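Local coordinates for protein pyocin-S2 (PDB 4QKO) that breaks down chromosomal DNA in sensitive cells as the nuclease domain of a bacteriocin, captured here in complex with its immunity protein, at residues 20-25 with 96-101; 35-40 with 64-69; 47-52 with 116-121; 84-89 with 121-126. All blocks are in the same frame, centred on the assembly; numbering follows the deposited sequence.

All four contacts lie in the DNase domain. Interactions 1 and 3 are buried and apolar, and they share a sheet: strand 99-102 enters the first, its antiparallel neighbour 118-121 the second. Interaction 4 takes over at Val121, which it shares with interaction 3, and follows the chain into helix 123-130; its centre is only 6 Å from that of interaction 1, and it grades from a buried valine-proline contact to an exposed edge. Interaction 2 is partly buried and away from the metal, mixing an aliphatic contact with an amide and a surface salt bridge. Trp21 and Gln69 join it to interaction 1.

Interaction 1 of 4, residues 20-25 with 96-101; sequences NWLGAA and IKIEIH. With MG (magnesium ion), chain O.
Ile98 meets Leu22 and Ala25 where the 3-10 turn within 20-25 backs onto the chain entering strand 99-102. Before that point the chain faces elsewhere: Ile96 packs on Tyr85 and on Ile35 of the immunity protein, while Lys97 forms a salt bridge with Glu31 of the immunity protein. Ile98 then points its side chain toward 20-25. With CG1 beside its backbone N and anti to the carbonyl carbon (chi1 -70°), the long branch is sent out to meet Leu22 tip to tip. Ile98 CG1 lies 3.9 Å from Leu22 CD1, and Ile98 CD1 touches both Leu22 CD1, at 4.1 Å, and Ala25 CB, at 4.0 Å, from directions about a right angle apart. The other methyl of Leu22, CD2, sits over the centre of the Trp21 ring, 3.4 Å above its plane, so the leucine bridges tryptophan and isoleucine. At Glu99 the strand begins, and its carboxylate pairs with Arg95. Ile100 packs on Trp49 and Phe56 of helix 49-62. His101 binds the magnesium ion through ND1 at 2.2 Å, with a water 2.1 Å from the metal; His126 completes the protein part of this site. The segment is thus purely aliphatic at Ile98 and metal-binding three residues later: toward 20-25 the contact rests on dispersion and burial, while backbone bonds to strand 118-121 hold the strand that carries His101.

Interaction 2 of 4, residues 35-40 with 64-69; sequences SQIADK and PELSKQ
Two torsions fold the Gln36 side chain over toward Leu66: CG stands beside the backbone N (chi1 -38°), and a bend at chi2 (73°) then turns the amide toward the loop. This is helix-to-loop packing in the colicin-type DNase fold, where the start of helix 35-41 lies against the turn that follows helix 49-62. The two side chains come from opposite directions, and Gln36 NE2 rests 3.6 Å from Leu66 CG, a contact of an amide nitrogen with a hydrocarbon branch. What holds that nitrogen is Asp63, whose OD2 accepts from it and also from the backbone N of Leu66; one carboxylate oxygen therefore ties the helix side chain to the turn and helps fix the amide's rotation. Deeper in, Ile37 meets the same leucine obliquely. Leu66 CD1 touches both carbons of the isoleucine's longer branch, Ile37 CG1 and Ile37 CD1, each at 3.6 Å, and Leu66 also packs on Val17, Trp21 and Pro34. Leu66 CD1 thus serves both helix residues, lying 3.7 Å from Gln36 NE2 as well, while CD2 turns to the Trp21 ring. On the outer side of the turn the chemistry becomes ionic. Although Glu65 starts out toward the helix, its carboxylate swings away to pair with Lys68, three residues on. Lys68 NZ reaches Glu65 OE1 at 3.0 Å, from the syn side and 27° out of the carboxylate plane, with a weak second bond to Glu65 OE2 at 3.3 Å.

Interaction 3 of 4, residues 47-52 with 116-121; sequences KNWRDF and GNLVAV
Leu118 pushes its two methyls against Phe52 and Trp49, one for each ring. CD1 is the closer: it lies 3.6 Å from Phe52 CZ, approaching the far end of the phenyl ring at a slant. The second methyl, Leu118 CD2, comes to the edge of the indole near its plane, 4.1 Å from Trp49 CH2. Both rings extend from the first turn of helix 49-62 with CG anti to the backbone N (chi1 -175° for Trp49, 164° for Phe52), which brings the end of each ring to Leu118. They also touch each other, since Phe52 CD2 lies 3.6 Å above one face of the indole, offset toward its rim. The helix start behind them is capped by Asn48, whose OD1 takes the backbone N of Asp51 at 2.8 Å; Asp51 OD2 in turn accepts from the backbone N of Lys47. Around the rings, Trp49 meets His102 and Phe52 meets Phe46 edge-to-face. Helix 49-62 is thereby seated on the hairpin of strands 99-102 and 118-121, which with helix 123-130 makes up the beta-beta-alpha metal finger typical of HNH nucleases.

Interaction 4 of 4, residues 84-89 with 121-126; sequences PYVRES and VTPKRH
The backbones of 84-89 and 121-126 come nearest at Val86 and Thr122, whose CA atoms are 6.7 Å apart, and diverge slightly to 8.1 Å between Ser89 CA and Lys124 CA. The first segment is extended until a 3-10 turn begins at Glu88; the second leaves its strand and enters a helix at Pro123. Val86 reaches across. Both its methyls bear on one corner of the proline, CG1 and CG2 each 4.0 Å from Pro123 CD, and the two residues meet tip to tip. Val86 CG1 also crosses the methyl of Thr122, 4.0 Å from Thr122 CG2. That methyl faces the valine because the threonine hydroxyl takes the place between backbone N and carbonyl carbon (chi1 68°), from where OG1 caps the helix by accepting from Arg125 N at 3.1 Å. Glu90 is a second partner of this buried hydroxyl. Toward the exposed end, the carbonyl O of Ser89 lies 3.3 Å from Lys124 CD, touching the lysine's aliphatic stem while its NZ pairs with Glu128 farther along the helix. On its other flank the loop meets the immunity protein, where Glu88 pairs with Lys42 of that chain. The backbone of Val86 pairs with Ile96 and that of Val121 with Glu99; the loop lies beside the junction of strand 118-121 with helix 123-130, which carries His126 to the metal.

Interaction 1 of 4, residues 20-25 with 96-101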
# COMPACT_ATOMS: atom_id res chain seq x y z
N ASN B 20 -14.44 4.07 6.31
CA ASN B 20 -13.42 3.02 6.19
C ASN B 20 -13.53 2.37 4.81
O ASN B 20 -13.94 1.21 4.64
CB ASN B 20 -13.65 2.01 7.31
CG ASN B 20 -12.68 0.86 7.29
OD1 ASN B 20 -11.59 0.99 6.76
ND2 ASN B 20 -13.10 -0.29 7.83
N TRP B 21 -13.20 3.14 3.76
CA TRP B 21 -13.39 2.70 2.40
C TRP B 21 -12.83 1.34 2.08
O TRP B 21 -13.55 0.44 1.57
CB TRP B 21 -12.85 3.79 1.46
CG TRP B 21 -12.68 3.44 0.05
CD1 TRP B 21 -13.60 2.85 -0.75
CD2 TRP B 21 -11.52 3.67 -0.75
NE1 TRP B 21 -13.06 2.66 -1.99
CE2 TRP B 21 -11.80 3.15 -2.03
CE3 TRP B 21 -10.25 4.26 -0.50
CZ2 TRP B 21 -10.86 3.19 -3.08
CZ3 TRP B 21 -9.35 4.33 -1.55
CH2 TRP B 21 -9.64 3.80 -2.82
N LEU B 22 -11.56 1.16 2.38
CA LEU B 22 -10.82 -0.06 2.05
C LEU B 22 -11.14 -1.26 2.96
O LEU B 22 -10.77 -2.38 2.63
CB LEU B 22 -9.30 0.17 1.94
CG LEU B 22 -8.97 1.05 0.72
CD1 LEU B 22 -7.48 1.19 0.56
CD2 LEU B 22 -9.58 0.65 -0.62
N GLY B 23 -11.93 -1.04 3.97
CA GLY B 23 -12.53 -2.17 4.75
C GLY B 23 -13.30 -3.10 3.82
O GLY B 23 -13.29 -4.33 4.02
N ALA B 24 -13.95 -2.55 2.78
CA ALA B 24 -14.67 -3.37 1.78
C ALA B 24 -13.78 -4.16 0.80
O ALA B 24 -14.28 -5.01 0.04
CB ALA B 24 -15.71 -2.51 1.00
N ALA B 25 -12.48 -3.84 0.74
CA ALA B 25 -11.61 -4.45 -0.20
C ALA B 25 -11.31 -5.92 0.08
O ALA B 25 -10.83 -6.67 -0.82
CB ALA B 25 -10.29 -3.67 -0.28
N ILE B 96 1.35 -7.67 -1.90
CA ILE B 96 1.23 -7.01 -0.65
C ILE B 96 0.55 -5.61 -0.76
O ILE B 96 0.46 -4.94 0.21
CB ILE B 96 2.61 -6.98 0.13
CG1 ILE B 96 3.66 -6.17 -0.61
CG2 ILE B 96 3.12 -8.41 0.28
CD1 ILE B 96 4.92 -5.94 0.20
N LYS B 97 0.02 -5.26 -1.93
CA LYS B 97 -0.60 -3.96 -2.17
C LYS B 97 -2.04 -4.12 -2.68
O LYS B 97 -2.40 -5.18 -3.23
CB LYS B 97 0.23 -3.15 -3.17
CG LYS B 97 1.35 -2.51 -2.42
CD LYS B 97 2.35 -1.95 -3.35
CE LYS B 97 3.29 -1.03 -2.60
NZ LYS B 97 3.30 0.26 -3.32
N ILE B 98 -2.85 -3.12 -2.42
CA ILE B 98 -4.17 -3.03 -2.98
C ILE B 98 -4.07 -3.09 -4.53
O ILE B 98 -3.20 -2.42 -5.20
CB ILE B 98 -4.88 -1.73 -2.58
CG1 ILE B 98 -5.30 -1.66 -1.08
CG2 ILE B 98 -6.11 -1.52 -3.41
CD1 ILE B 98 -6.42 -2.61 -0.66
N GLU B 99 -4.97 -3.88 -5.10
CA GLU B 99 -5.07 -4.05 -6.55
C GLU B 99 -6.41 -3.55 -7.08
O GLU B 99 -7.41 -3.67 -6.44
CB GLU B 99 -4.86 -5.53 -6.96
CG GLU B 99 -3.48 -6.06 -6.53
CD GLU B 99 -3.32 -7.61 -6.60
OE1 GLU B 99 -4.28 -8.31 -6.99
OE2 GLU B 99 -2.22 -8.13 -6.25
N ILE B 100 -6.41 -3.04 -8.31
CA ILE B 100 -7.64 -2.62 -8.99
C ILE B 100 -7.98 -3.65 -10.06
O ILE B 100 -7.13 -3.92 -10.93
CB ILE B 100 -7.41 -1.24 -9.60
CG1 ILE B 100 -7.28 -0.25 -8.46
CG2 ILE B 100 -8.58 -0.79 -10.47
CD1 ILE B 100 -6.86 1.14 -8.87
N HIS B 101 -9.18 -4.25 -9.93
CA HIS B 101 -9.74 -5.39 -10.74
C HIS B 101 -10.92 -4.82 -11.54
O HIS B 101 -11.60 -3.90 -11.07
CB HIS B 101 -10.16 -6.53 -9.75
CG HIS B 101 -11.34 -7.44 -10.14
ND1 HIS B 101 -11.18 -8.73 -10.62
CD2 HIS B 101 -12.68 -7.31 -9.92
CE1 HIS B 101 -12.37 -9.30 -10.78
NE2 HIS B 101 -13.29 -8.47 -10.35
MG MG O . -9.13 -8.98 -11.34
O HOH W 1 -9.05 -7.77 -13.08

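Interaction 2 of 4, residues 35-40 with 64-69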
# COMPACT_ATOMS: atom_id res chain seq x y z
N SER B 35 -16.96 8.14 -5.30
CA SER B 35 -17.50 9.15 -6.22
C SER B 35 -16.56 10.34 -6.41
O SER B 35 -16.42 10.81 -7.55
CB SER B 35 -18.90 9.61 -5.80
OG SER B 35 -19.01 10.02 -4.43
N GLN B 36 -15.91 10.81 -5.34
CA GLN B 36 -14.99 11.99 -5.47
C GLN B 36 -13.82 11.71 -6.36
O GLN B 36 -13.22 12.63 -6.93
CB GLN B 36 -14.16 12.44 -4.21
CG GLN B 36 -14.64 12.44 -2.87
CD GLN B 36 -14.80 11.09 -2.21
OE1 GLN B 36 -15.65 10.29 -2.62
NE2 GLN B 36 -14.22 11.00 -1.06
N ILE B 37 -13.38 10.46 -6.37
CA ILE B 37 -12.22 10.07 -7.18
C ILE B 37 -12.62 9.89 -8.64
O ILE B 37 -11.96 10.40 -9.53
CB ILE B 37 -11.53 8.80 -6.61
CG1 ILE B 37 -11.16 9.03 -5.15
CG2 ILE B 37 -10.34 8.40 -7.49
CD1 ILE B 37 -10.29 10.26 -4.81
N ALA B 38 -13.76 9.22 -8.87
CA ALA B 38 -14.35 9.17 -10.20
C ALA B 38 -14.56 10.56 -10.79
O ALA B 38 -14.25 10.76 -11.95
CB ALA B 38 -15.65 8.45 -10.20
N ASP B 39 -15.03 11.49 -9.98
CA ASP B 39 -15.17 12.87 -10.39
C ASP B 39 -13.84 13.50 -10.75
O ASP B 39 -13.69 14.14 -11.80
CB ASP B 39 -15.75 13.74 -9.28
CG ASP B 39 -17.25 13.49 -8.96
OD1 ASP B 39 -17.98 12.88 -9.78
OD2 ASP B 39 -17.68 13.92 -7.82
N LYS B 40 -12.87 13.40 -9.84
CA LYS B 40 -11.56 14.05 -10.05
C LYS B 40 -10.91 13.57 -11.36
O LYS B 40 -10.25 14.34 -12.09
CB LYS B 40 -10.70 13.80 -8.82
CG LYS B 40 -9.31 14.35 -8.82
CD LYS B 40 -9.26 15.87 -8.91
CE LYS B 40 -9.86 16.58 -7.70
NZ LYS B 40 -9.59 18.07 -7.77
N PRO B 64 -9.40 15.35 0.66
CA PRO B 64 -9.53 15.68 2.09
C PRO B 64 -10.21 14.61 2.93
O PRO B 64 -9.83 14.44 4.09
CB PRO B 64 -10.34 17.00 2.11
CG PRO B 64 -10.22 17.55 0.74
CD PRO B 64 -9.78 16.47 -0.23
N GLU B 65 -11.19 13.91 2.41
CA GLU B 65 -11.86 12.91 3.24
C GLU B 65 -11.14 11.56 3.31
O GLU B 65 -10.93 10.98 4.41
CB GLU B 65 -13.34 12.77 2.85
CG GLU B 65 -14.18 13.99 3.26
CD GLU B 65 -14.06 14.32 4.77
OE1 GLU B 65 -14.16 13.41 5.65
OE2 GLU B 65 -13.84 15.52 5.10
N LEU B 66 -10.80 11.01 2.15
CA LEU B 66 -10.15 9.71 2.09
C LEU B 66 -8.77 9.74 2.67
O LEU B 66 -8.35 8.77 3.24
CB LEU B 66 -10.04 9.25 0.63
CG LEU B 66 -11.37 8.96 -0.05
CD1 LEU B 66 -11.23 8.91 -1.58
CD2 LEU B 66 -11.95 7.65 0.52
N SER B 67 -8.04 10.83 2.54
CA SER B 67 -6.67 10.83 3.08
C SER B 67 -6.62 10.69 4.59
O SER B 67 -5.65 10.20 5.10
CB SER B 67 -5.89 12.09 2.63
OG SER B 67 -6.46 13.20 3.23
N LYS B 68 -7.69 11.01 5.29
CA LYS B 68 -7.76 10.73 6.74
C LYS B 68 -7.73 9.24 7.12
O LYS B 68 -7.46 8.89 8.29
CB LYS B 68 -9.03 11.40 7.35
CG LYS B 68 -9.13 12.86 6.98
CD LYS B 68 -10.08 13.69 7.80
CE LYS B 68 -11.53 13.30 7.63
NZ LYS B 68 -12.44 14.46 7.93
N GLN B 69 -7.97 8.34 6.16
CA GLN B 69 -8.07 6.92 6.42
C GLN B 69 -6.75 6.22 6.25
O GLN B 69 -6.70 4.98 6.27
CB GLN B 69 -9.13 6.27 5.50
CG GLN B 69 -10.49 6.99 5.58
CD GLN B 69 -11.61 6.36 4.73
OE1 GLN B 69 -11.52 5.25 4.29
NE2 GLN B 69 -12.68 7.07 4.57

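Interaction 3 of 4, residues 47-52 with 116-121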
# COMPACT_ATOMS: atom_id res chain seq x y z
N LYS B 47 -2.25 6.96 -21.01
CA LYS B 47 -1.55 6.23 -22.10
C LYS B 47 -1.55 4.71 -21.87
O LYS B 47 -1.55 3.93 -22.83
CB LYS B 47 -0.13 6.78 -22.37
CG LYS B 47 0.80 6.97 -21.20
CD LYS B 47 2.18 7.41 -21.68
CE LYS B 47 3.05 6.24 -22.16
NZ LYS B 47 4.05 6.65 -23.19
N ASN B 48 -1.63 4.28 -20.62
CA ASN B 48 -1.50 2.90 -20.29
C ASN B 48 -1.99 2.72 -18.86
O ASN B 48 -2.24 3.70 -18.19
CB ASN B 48 -0.04 2.46 -20.36
CG ASN B 48 0.90 3.39 -19.59
OD1 ASN B 48 0.60 3.84 -18.48
ND2 ASN B 48 2.04 3.72 -20.20
N TRP B 49 -2.09 1.48 -18.41
CA TRP B 49 -2.65 1.20 -17.07
C TRP B 49 -1.81 1.78 -15.90
O TRP B 49 -2.37 2.23 -14.93
CB TRP B 49 -2.84 -0.29 -16.86
CG TRP B 49 -3.52 -0.57 -15.54
CD1 TRP B 49 -2.93 -0.96 -14.38
CD2 TRP B 49 -4.91 -0.44 -15.25
NE1 TRP B 49 -3.85 -1.09 -13.41
CE2 TRP B 49 -5.09 -0.80 -13.92
CE3 TRP B 49 -6.04 -0.09 -16.02
CZ2 TRP B 49 -6.35 -0.78 -13.30
CZ3 TRP B 49 -7.29 -0.09 -15.43
CH2 TRP B 49 -7.45 -0.45 -14.07
N ARG B 50 -0.48 1.75 -16.00
CA ARG B 50 0.34 2.29 -14.92
C ARG B 50 0.17 3.80 -14.75
O ARG B 50 0.18 4.31 -13.64
CB ARG B 50 1.81 1.97 -15.15
CG ARG B 50 2.22 0.57 -14.72
CD ARG B 50 2.78 0.51 -13.29
NE ARG B 50 1.92 -0.30 -12.45
CZ ARG B 50 1.04 -1.18 -12.92
NH1 ARG B 50 0.93 -1.39 -14.22
NH2 ARG B 50 0.30 -1.87 -12.08
N ASP B 51 -0.02 4.51 -15.86
CA ASP B 51 -0.38 5.90 -15.81
C ASP B 51 -1.72 6.12 -15.01
O ASP B 51 -1.82 7.03 -14.18
CB ASP B 51 -0.47 6.35 -17.27
CG ASP B 51 -0.70 7.79 -17.44
OD1 ASP B 51 -0.57 8.53 -16.46
OD2 ASP B 51 -1.01 8.20 -18.61
N PHE B 52 -2.76 5.36 -15.32
CA PHE B 52 -4.00 5.46 -14.61
C PHE B 52 -3.83 5.21 -13.11
O PHE B 52 -4.33 5.96 -12.30
CB PHE B 52 -4.98 4.46 -15.14
CG PHE B 52 -6.15 4.22 -14.25
CD1 PHE B 52 -7.10 5.17 -14.07
CD2 PHE B 52 -6.31 3.00 -13.62
CE1 PHE B 52 -8.17 4.94 -13.28
CE2 PHE B 52 -7.36 2.76 -12.78
CZ PHE B 52 -8.30 3.73 -12.61
N GLY B 116 -17.41 2.65 -13.03
CA GLY B 116 -18.40 1.63 -12.62
C GLY B 116 -17.92 0.17 -12.86
O GLY B 116 -18.59 -0.75 -12.39
N ASN B 117 -16.78 -0.03 -13.53
CA ASN B 117 -16.29 -1.35 -13.79
C ASN B 117 -15.13 -1.69 -12.84
O ASN B 117 -14.54 -2.72 -13.03
CB ASN B 117 -15.70 -1.48 -15.20
CG ASN B 117 -15.65 -2.94 -15.70
OD1 ASN B 117 -16.34 -3.81 -15.19
ND2 ASN B 117 -14.78 -3.21 -16.66
N LEU B 118 -14.68 -0.74 -12.04
CA LEU B 118 -13.50 -0.97 -11.19
C LEU B 118 -13.82 -1.20 -9.73
O LEU B 118 -14.72 -0.60 -9.16
CB LEU B 118 -12.60 0.21 -11.33
CG LEU B 118 -12.20 0.54 -12.74
CD1 LEU B 118 -11.31 1.71 -12.66
CD2 LEU B 118 -11.51 -0.61 -13.42
N VAL B 119 -13.07 -2.11 -9.15
CA VAL B 119 -13.04 -2.28 -7.68
C VAL B 119 -11.60 -2.35 -7.12
O VAL B 119 -10.68 -2.80 -7.79
CB VAL B 119 -13.79 -3.54 -7.21
CG1 VAL B 119 -15.29 -3.34 -7.21
CG2 VAL B 119 -13.45 -4.73 -8.06
N ALA B 120 -11.41 -1.96 -5.85
CA ALA B 120 -10.14 -2.08 -5.19
C ALA B 120 -10.33 -3.31 -4.33
O ALA B 120 -11.30 -3.36 -3.55
CB ALA B 120 -9.82 -0.87 -4.32
N VAL B 121 -9.39 -4.24 -4.47
CA VAL B 121 -9.37 -5.49 -3.69
C VAL B 121 -8.04 -5.79 -3.06
O VAL B 121 -6.99 -5.47 -3.60
CB VAL B 121 -9.75 -6.69 -4.53
CG1 VAL B 121 -11.26 -6.65 -4.75
CG2 VAL B 121 -9.06 -6.68 -5.87

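Interaction 4 of 4, residues 84-89 with 121-126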
# COMPACT_ATOMS: atom_id res chain seq x y z
N PRO B 84 -1.36 1.59 -1.68
CA PRO B 84 -1.01 1.30 -0.33
C PRO B 84 -0.74 -0.17 -0.13
O PRO B 84 -1.31 -1.03 -0.82
CB PRO B 84 -2.23 1.70 0.47
CG PRO B 84 -3.36 1.72 -0.52
CD PRO B 84 -2.77 1.94 -1.86
N TYR B 85 0.07 -0.43 0.88
CA TYR B 85 0.24 -1.80 1.37
C TYR B 85 -1.02 -2.27 2.15
O TYR B 85 -1.68 -1.47 2.83
CB TYR B 85 1.49 -1.91 2.31
CG TYR B 85 2.81 -1.72 1.56
CD1 TYR B 85 3.32 -0.42 1.33
CD2 TYR B 85 3.48 -2.75 1.06
CE1 TYR B 85 4.51 -0.22 0.66
CE2 TYR B 85 4.69 -2.59 0.42
CZ TYR B 85 5.19 -1.31 0.19
OH TYR B 85 6.39 -1.11 -0.50
N VAL B 86 -1.42 -3.54 1.95
CA VAL B 86 -2.50 -4.11 2.74
C VAL B 86 -1.99 -4.63 4.09
O VAL B 86 -0.78 -4.75 4.38
CB VAL B 86 -3.32 -5.20 2.01
CG1 VAL B 86 -3.85 -4.61 0.72
CG2 VAL B 86 -2.44 -6.42 1.71
N ARG B 87 -2.93 -4.88 4.94
CA ARG B 87 -2.67 -5.53 6.23
C ARG B 87 -2.04 -6.87 5.99
O ARG B 87 -2.33 -7.54 5.00
CB ARG B 87 -3.95 -5.68 7.02
CG ARG B 87 -4.48 -4.39 7.59
CD ARG B 87 -5.91 -4.59 8.09
NE ARG B 87 -6.43 -3.34 8.65
CZ ARG B 87 -6.15 -2.89 9.86
NH1 ARG B 87 -5.41 -3.58 10.74
NH2 ARG B 87 -6.63 -1.70 10.22
N GLU B 88 -1.18 -7.28 6.91
CA GLU B 88 -0.53 -8.56 6.84
C GLU B 88 -1.54 -9.68 6.61
O GLU B 88 -1.27 -10.58 5.81
CB GLU B 88 0.28 -8.80 8.13
CG GLU B 88 1.63 -8.05 8.10
CD GLU B 88 2.74 -8.84 7.40
OE1 GLU B 88 2.64 -10.09 7.30
OE2 GLU B 88 3.74 -8.23 6.95
N SER B 89 -2.70 -9.58 7.24
CA SER B 89 -3.76 -10.64 7.09
C SER B 89 -4.35 -10.77 5.70
O SER B 89 -5.08 -11.74 5.38
CB SER B 89 -4.84 -10.44 8.19
OG SER B 89 -5.51 -9.22 8.05
N VAL B 121 -9.39 -4.24 -4.47
CA VAL B 121 -9.37 -5.49 -3.69
C VAL B 121 -8.04 -5.79 -3.06
O VAL B 121 -6.99 -5.47 -3.60
CB VAL B 121 -9.75 -6.69 -4.53
CG1 VAL B 121 -11.26 -6.65 -4.75
CG2 VAL B 121 -9.06 -6.68 -5.87
N THR B 122 -8.08 -6.50 -1.94
CA THR B 122 -6.83 -7.02 -1.43
C THR B 122 -6.43 -8.24 -2.23
O THR B 122 -7.30 -8.89 -2.83
CB THR B 122 -6.94 -7.44 0.03
OG1 THR B 122 -7.79 -8.59 0.14
CG2 THR B 122 -7.47 -6.35 0.88
N PRO B 123 -5.13 -8.61 -2.20
CA PRO B 123 -4.66 -9.87 -2.80
C PRO B 123 -5.38 -11.12 -2.28
O PRO B 123 -5.84 -11.99 -3.07
CB PRO B 123 -3.17 -9.86 -2.45
CG PRO B 123 -2.87 -8.38 -2.51
CD PRO B 123 -4.01 -7.78 -1.74
N LYS B 124 -5.57 -11.20 -0.99
CA LYS B 124 -6.18 -12.40 -0.46
C LYS B 124 -7.59 -12.50 -1.03
O LYS B 124 -8.03 -13.58 -1.42
CB LYS B 124 -6.21 -12.41 1.04
CG LYS B 124 -7.25 -13.32 1.70
CD LYS B 124 -7.19 -13.15 3.24
CE LYS B 124 -8.24 -13.95 4.04
NZ LYS B 124 -9.68 -13.71 3.62
N ARG B 125 -8.31 -11.39 -1.10
CA ARG B 125 -9.68 -11.47 -1.55
C ARG B 125 -9.72 -11.78 -3.05
O ARG B 125 -10.54 -12.61 -3.51
CB ARG B 125 -10.48 -10.23 -1.16
CG ARG B 125 -11.96 -10.24 -1.51
CD ARG B 125 -12.75 -11.36 -0.85
NE ARG B 125 -14.06 -11.46 -1.49
CZ ARG B 125 -14.83 -12.55 -1.49
NH1 ARG B 125 -14.48 -13.67 -0.86
NH2 ARG B 125 -15.99 -12.52 -2.13
N HIS B 126 -8.82 -11.19 -3.83
CA HIS B 126 -8.79 -11.51 -5.25
C HIS B 126 -8.58 -12.99 -5.53
O HIS B 126 -9.28 -13.60 -6.34
CB HIS B 126 -7.68 -10.72 -5.95
CG HIS B 126 -7.69 -10.87 -7.45
ND1 HIS B 126 -6.96 -11.84 -8.12
CD2 HIS B 126 -8.34 -10.15 -8.41
CE1 HIS B 126 -7.13 -11.69 -9.42
NE2 HIS B 126 -7.97 -10.69 -9.62